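Local atomic coordinates of putative thioesterase II (Thermobifida fusca, PDB entry 3BBJ), a protein that probably hydrolyses acyl-CoA or related thioesters, as a double-hotdog acyl-CoA thioesterase. Residues A[68-80]-A[88-100]. Sequence-based numbering, arbitrary orientation.
Sequences PASSGPAEIETRV and TTVQTTLFQEGRT
E75, E77 and R79 each form an antiparallel hydrogen-bonded pair, with F95, T93 and Q91 respectively, and so zip strands 72-80 and 88-96 into a beta hairpin of the N-terminal hotdog domain. Both backbone bonds are present in every pair; those of E75 measure 2.8 Å from its N to F95 O and 2.7 Å from F95 N to its O. The strand axes run at 159°, close to antiparallel.

Apolar packing lies on the face carrying I76, T78, L94 and V90, which is turned toward helix 38-51. L94 reaches over with CD1, set 3.5 Å from A74 CB and also against I76 CG1. I76 CG2 meets T92 OG1, a hydroxyl hydrogen-bonded to S48 of that helix, where V44 also touches I76.

The other face, with E75, E77, R79, Q91, T93 and F95, is partly or fully exposed. CG of F95 stands beside its own backbone N, which directs the ring toward E77; E75 O lies in the ring plane at its edge, while E77 CB approaches CE1 obliquely at 3.5 Å. The E77 side chain crosses F95 obliquely, its carboxylate only 18° from parallel to the ring and OE1 its nearest atom, by CE1. R79 and Q91 extend side by side, and Q91 also packs on Q91 of the second subunit.

Polar side-chain bonding is concentrated at Q96, where the type I' turn from Q96 to R99 begins. Its chain, extended with CG anti to the backbone N (chi1 -160°), carries the buried amide into the bend 69-73. OE1 accepts S70 N through an in-plane lone pair at 2.9 Å. NE2 donates to two acceptor oxygens lying in the plane of the amide, so three bonds fix its rotation: NE2 is 2.7 Å from S70 O and 3.2 Å from P73 O, although it sits above each carbonyl plane.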
loop_
_atom_site.group_PDB
_atom_site.type_symbol
_atom_site.label_atom_id
_atom_site.label_comp_id
_atom_site.label_asym_id
_atom_site.label_seq_id
_atom_site.Cartn_x
_atom_site.Cartn_y
_atom_site.Cartn_z
ATOM N N PRO A 68 8.118 0.926 18.722
ATOM C CA PRO A 68 8.757 -0.394 18.771
ATOM C C PRO A 68 8.215 -1.230 19.906
ATOM O O PRO A 68 7.890 -0.682 20.953
ATOM C CB PRO A 68 10.214 -0.062 19.098
ATOM C CG PRO A 68 10.130 1.222 19.860
ATOM C CD PRO A 68 9.065 1.987 19.120
ATOM N N ALA A 69 8.125 -2.536 19.698
ATOM C CA ALA A 69 7.822 -3.486 20.765
ATOM C C ALA A 69 9.087 -4.242 21.176
ATOM O O ALA A 69 10.061 -4.334 20.413
ATOM C CB ALA A 69 6.759 -4.481 20.324
ATOM N N SER A 70 9.059 -4.782 22.390
ATOM C CA SER A 70 10.142 -5.610 22.891
ATOM C C SER A 70 9.595 -7.004 23.227
ATOM O O SER A 70 8.412 -7.266 23.071
ATOM C CB SER A 70 10.825 -4.951 24.097
ATOM O OG SER A 70 9.881 -4.449 25.016
ATOM N N SER A 71 10.459 -7.901 23.668
ATOM C CA SER A 71 10.014 -9.241 24.024
ATOM C C SER A 71 9.071 -9.270 25.241
ATOM O O SER A 71 8.967 -8.308 26.016
ATOM C CB SER A 71 11.208 -10.176 24.263
ATOM O OG SER A 71 11.883 -9.908 25.490
ATOM N N GLY A 72 8.376 -10.397 25.365
ATOM C CA GLY A 72 7.449 -10.630 26.448
ATOM C C GLY A 72 6.007 -10.499 26.013
ATOM O O GLY A 72 5.711 -10.498 24.818
ATOM N N PRO A 73 5.092 -10.398 26.995
ATOM C CA PRO A 73 3.674 -10.300 26.667
ATOM C C PRO A 73 3.252 -8.998 25.971
ATOM O O PRO A 73 3.825 -7.933 26.198
ATOM C CB PRO A 73 2.976 -10.438 28.033
ATOM C CG PRO A 73 4.032 -10.885 28.979
ATOM C CD PRO A 73 5.319 -10.405 28.451
ATOM N N ALA A 74 2.245 -9.138 25.115
ATOM C CA ALA A 74 1.604 -8.037 24.428
ATOM C C ALA A 74 0.138 -8.437 24.298
ATOM O O ALA A 74 -0.187 -9.626 24.339
ATOM C CB ALA A 74 2.233 -7.824 23.089
ATOM N N GLU A 75 -0.751 -7.456 24.165
ATOM C CA GLU A 75 -2.188 -7.739 24.099
ATOM C C GLU A 75 -2.819 -7.148 22.847
ATOM O O GLU A 75 -2.446 -6.070 22.398
ATOM C CB GLU A 75 -2.923 -7.314 25.387
ATOM C CG GLU A 75 -2.452 -6.017 26.046
ATOM C CD GLU A 75 -1.121 -6.143 26.807
ATOM O OE1 GLU A 75 -0.628 -7.286 27.003
ATOM O OE2 GLU A 75 -0.579 -5.081 27.208
ATOM N N ILE A 76 -3.774 -7.885 22.288
ATOM C CA ILE A 76 -4.418 -7.535 21.028
ATOM C C ILE A 76 -5.916 -7.263 21.175
ATOM O O ILE A 76 -6.658 -8.029 21.793
ATOM C CB ILE A 76 -4.218 -8.639 20.001
ATOM C CG1 ILE A 76 -2.731 -8.719 19.647
ATOM C CG2 ILE A 76 -5.121 -8.388 18.756
ATOM C CD1 ILE A 76 -2.336 -9.972 18.885
ATOM N N GLU A 77 -6.343 -6.182 20.536
ATOM C CA GLU A 77 -7.698 -5.671 20.632
ATOM C C GLU A 77 -8.275 -5.570 19.212
ATOM O O GLU A 77 -7.801 -4.770 18.420
ATOM C CB GLU A 77 -7.582 -4.311 21.300
ATOM C CG GLU A 77 -8.844 -3.695 21.823
ATOM C CD GLU A 77 -8.540 -2.497 22.722
ATOM O OE1 GLU A 77 -7.780 -2.675 23.707
ATOM O OE2 GLU A 77 -9.066 -1.391 22.439
ATOM N N THR A 78 -9.262 -6.410 18.889
ATOM C CA THR A 78 -9.817 -6.500 17.527
ATOM C C THR A 78 -11.203 -5.884 17.347
ATOM O O THR A 78 -11.931 -5.652 18.298
ATOM C CB THR A 78 -9.882 -7.961 17.016
ATOM O OG1 THR A 78 -10.823 -8.707 17.782
ATOM C CG2 THR A 78 -8.516 -8.637 17.086
ATOM N N ARG A 79 -11.558 -5.613 16.091
ATOM C CA ARG A 79 -12.840 -4.983 15.765
ATOM C C ARG A 79 -13.217 -5.225 14.306
ATOM O O ARG A 79 -12.456 -4.891 13.406
ATOM C CB ARG A 79 -12.748 -3.490 16.045
ATOM C CG ARG A 79 -14.067 -2.788 16.071
ATOM C CD ARG A 79 -13.942 -1.459 16.784
ATOM N NE ARG A 79 -15.090 -0.602 16.523
ATOM C CZ ARG A 79 -15.142 0.363 15.606
ATOM N NH1 ARG A 79 -14.101 0.641 14.824
ATOM N NH2 ARG A 79 -16.259 1.067 15.475
ATOM N N VAL A 80 -14.376 -5.833 14.080
ATOM C CA VAL A 80 -14.855 -6.116 12.729
ATOM C C VAL A 80 -15.459 -4.820 12.259
ATOM O O VAL A 80 -16.297 -4.240 12.944
ATOM C CB VAL A 80 -15.935 -7.253 12.691
ATOM C CG1 VAL A 80 -16.343 -7.569 11.248
ATOM C CG2 VAL A 80 -15.420 -8.517 13.400
ATOM N N THR A 88 -14.708 -9.428 4.441
ATOM C CA THR A 88 -14.947 -9.048 5.850
ATOM C C THR A 88 -13.702 -8.336 6.370
ATOM O O THR A 88 -12.608 -8.887 6.365
ATOM C CB THR A 88 -15.260 -10.257 6.764
ATOM O OG1 THR A 88 -16.536 -10.800 6.414
ATOM C CG2 THR A 88 -15.308 -9.852 8.232
ATOM N N THR A 89 -13.887 -7.118 6.847
ATOM C CA THR A 89 -12.776 -6.269 7.234
ATOM C C THR A 89 -12.656 -6.106 8.751
ATOM O O THR A 89 -13.610 -5.688 9.415
ATOM C CB THR A 89 -12.906 -4.931 6.511
ATOM O OG1 THR A 89 -12.893 -5.212 5.111
ATOM C CG2 THR A 89 -11.741 -3.977 6.846
ATOM N N VAL A 90 -11.470 -6.449 9.261
ATOM C CA VAL A 90 -11.155 -6.456 10.689
ATOM C C VAL A 90 -9.995 -5.499 11.036
ATOM O O VAL A 90 -8.951 -5.477 10.382
ATOM C CB VAL A 90 -10.791 -7.922 11.184
ATOM C CG1 VAL A 90 -10.625 -7.991 12.733
ATOM C CG2 VAL A 90 -11.844 -8.937 10.715
ATOM N N GLN A 91 -10.209 -4.695 12.067
ATOM C CA GLN A 91 -9.178 -3.833 12.633
ATOM C C GLN A 91 -8.593 -4.545 13.856
ATOM O O GLN A 91 -9.327 -5.103 14.697
ATOM C CB GLN A 91 -9.789 -2.495 13.014
ATOM C CG GLN A 91 -8.886 -1.463 13.629
ATOM C CD GLN A 91 -9.624 -0.136 13.806
ATOM O OE1 GLN A 91 -9.945 0.270 14.929
ATOM N NE2 GLN A 91 -9.953 0.513 12.689
ATOM N N THR A 92 -7.268 -4.550 13.930
ATOM C CA THR A 92 -6.556 -5.240 14.992
ATOM C C THR A 92 -5.399 -4.347 15.435
ATOM O O THR A 92 -4.643 -3.817 14.596
ATOM C CB THR A 92 -6.068 -6.630 14.512
ATOM O OG1 THR A 92 -5.314 -7.277 15.546
ATOM C CG2 THR A 92 -5.217 -6.516 13.237
ATOM N N THR A 93 -5.302 -4.138 16.750
ATOM C CA THR A 93 -4.285 -3.263 17.326
ATOM C C THR A 93 -3.487 -3.987 18.426
ATOM O O THR A 93 -4.060 -4.668 19.296
ATOM C CB THR A 93 -4.937 -1.998 17.899
ATOM O OG1 THR A 93 -5.828 -1.434 16.923
ATOM C CG2 THR A 93 -3.876 -0.958 18.316
ATOM N N LEU A 94 -2.160 -3.821 18.378
ATOM C CA LEU A 94 -1.256 -4.446 19.346
ATOM C C LEU A 94 -0.836 -3.449 20.413
ATOM O O LEU A 94 -0.412 -2.335 20.094
ATOM C CB LEU A 94 -0.015 -4.986 18.654
ATOM C CG LEU A 94 1.023 -5.682 19.522
ATOM C CD1 LEU A 94 0.416 -6.927 20.180
ATOM C CD2 LEU A 94 2.246 -6.048 18.669
ATOM N N PHE A 95 -0.954 -3.884 21.676
ATOM C CA PHE A 95 -0.583 -3.082 22.838
ATOM C C PHE A 95 0.501 -3.764 23.648
ATOM O O PHE A 95 0.567 -4.987 23.725
ATOM C CB PHE A 95 -1.777 -2.890 23.748
ATOM C CG PHE A 95 -2.895 -2.141 23.126
ATOM C CD1 PHE A 95 -3.806 -2.790 22.306
ATOM C CD2 PHE A 95 -3.069 -0.796 23.386
ATOM C CE1 PHE A 95 -4.868 -2.085 21.730
ATOM C CE2 PHE A 95 -4.140 -0.085 22.812
ATOM C CZ PHE A 95 -5.033 -0.732 21.984
ATOM N N GLN A 96 1.360 -2.958 24.253
ATOM C CA GLN A 96 2.412 -3.474 25.119
ATOM C C GLN A 96 2.818 -2.383 26.099
ATOM O O GLN A 96 3.210 -1.279 25.689
ATOM C CB GLN A 96 3.623 -3.961 24.310
ATOM C CG GLN A 96 4.508 -4.930 25.091
ATOM C CD GLN A 96 5.800 -5.322 24.369
ATOM O OE1 GLN A 96 6.498 -4.474 23.803
ATOM N NE2 GLN A 96 6.135 -6.617 24.418
ATOM N N GLU A 97 2.734 -2.713 27.388
ATOM C CA GLU A 97 3.048 -1.788 28.480
ATOM C C GLU A 97 2.199 -0.539 28.371
ATOM O O GLU A 97 2.702 0.575 28.434
ATOM C CB GLU A 97 4.536 -1.434 28.517
ATOM C CG GLU A 97 5.456 -2.630 28.715
ATOM C CD GLU A 97 6.811 -2.238 29.292
ATOM O OE1 GLU A 97 6.840 -1.530 30.331
ATOM O OE2 GLU A 97 7.843 -2.649 28.719
ATOM N N GLY A 98 0.906 -0.751 28.173
ATOM C CA GLY A 98 -0.069 0.324 28.106
ATOM C C GLY A 98 0.043 1.272 26.929
ATOM O O GLY A 98 -0.571 2.340 26.949
ATOM N N ARG A 99 0.804 0.896 25.902
ATOM C CA ARG A 99 1.003 1.761 24.739
ATOM C C ARG A 99 0.713 1.010 23.445
ATOM O O ARG A 99 1.008 -0.193 23.344
ATOM C CB ARG A 99 2.429 2.324 24.754
ATOM C CG ARG A 99 2.637 3.408 25.831
ATOM C CD ARG A 99 4.099 3.826 26.010
ATOM N NE ARG A 99 4.925 2.742 26.561
ATOM C CZ ARG A 99 6.163 2.883 27.052
ATOM N NH1 ARG A 99 6.756 4.078 27.084
ATOM N NH2 ARG A 99 6.813 1.816 27.526
ATOM N N THR A 100 0.117 1.706 22.472
ATOM C CA THR A 100 -0.158 1.096 21.175
ATOM C C THR A 100 1.139 0.983 20.371
ATOM O O THR A 100 1.906 1.922 20.255
ATOM C CB THR A 100 -1.258 1.831 20.356
ATOM O OG1 THR A 100 -0.923 3.215 20.209
ATOM C CG2 THR A 100 -2.620 1.706 21.033
#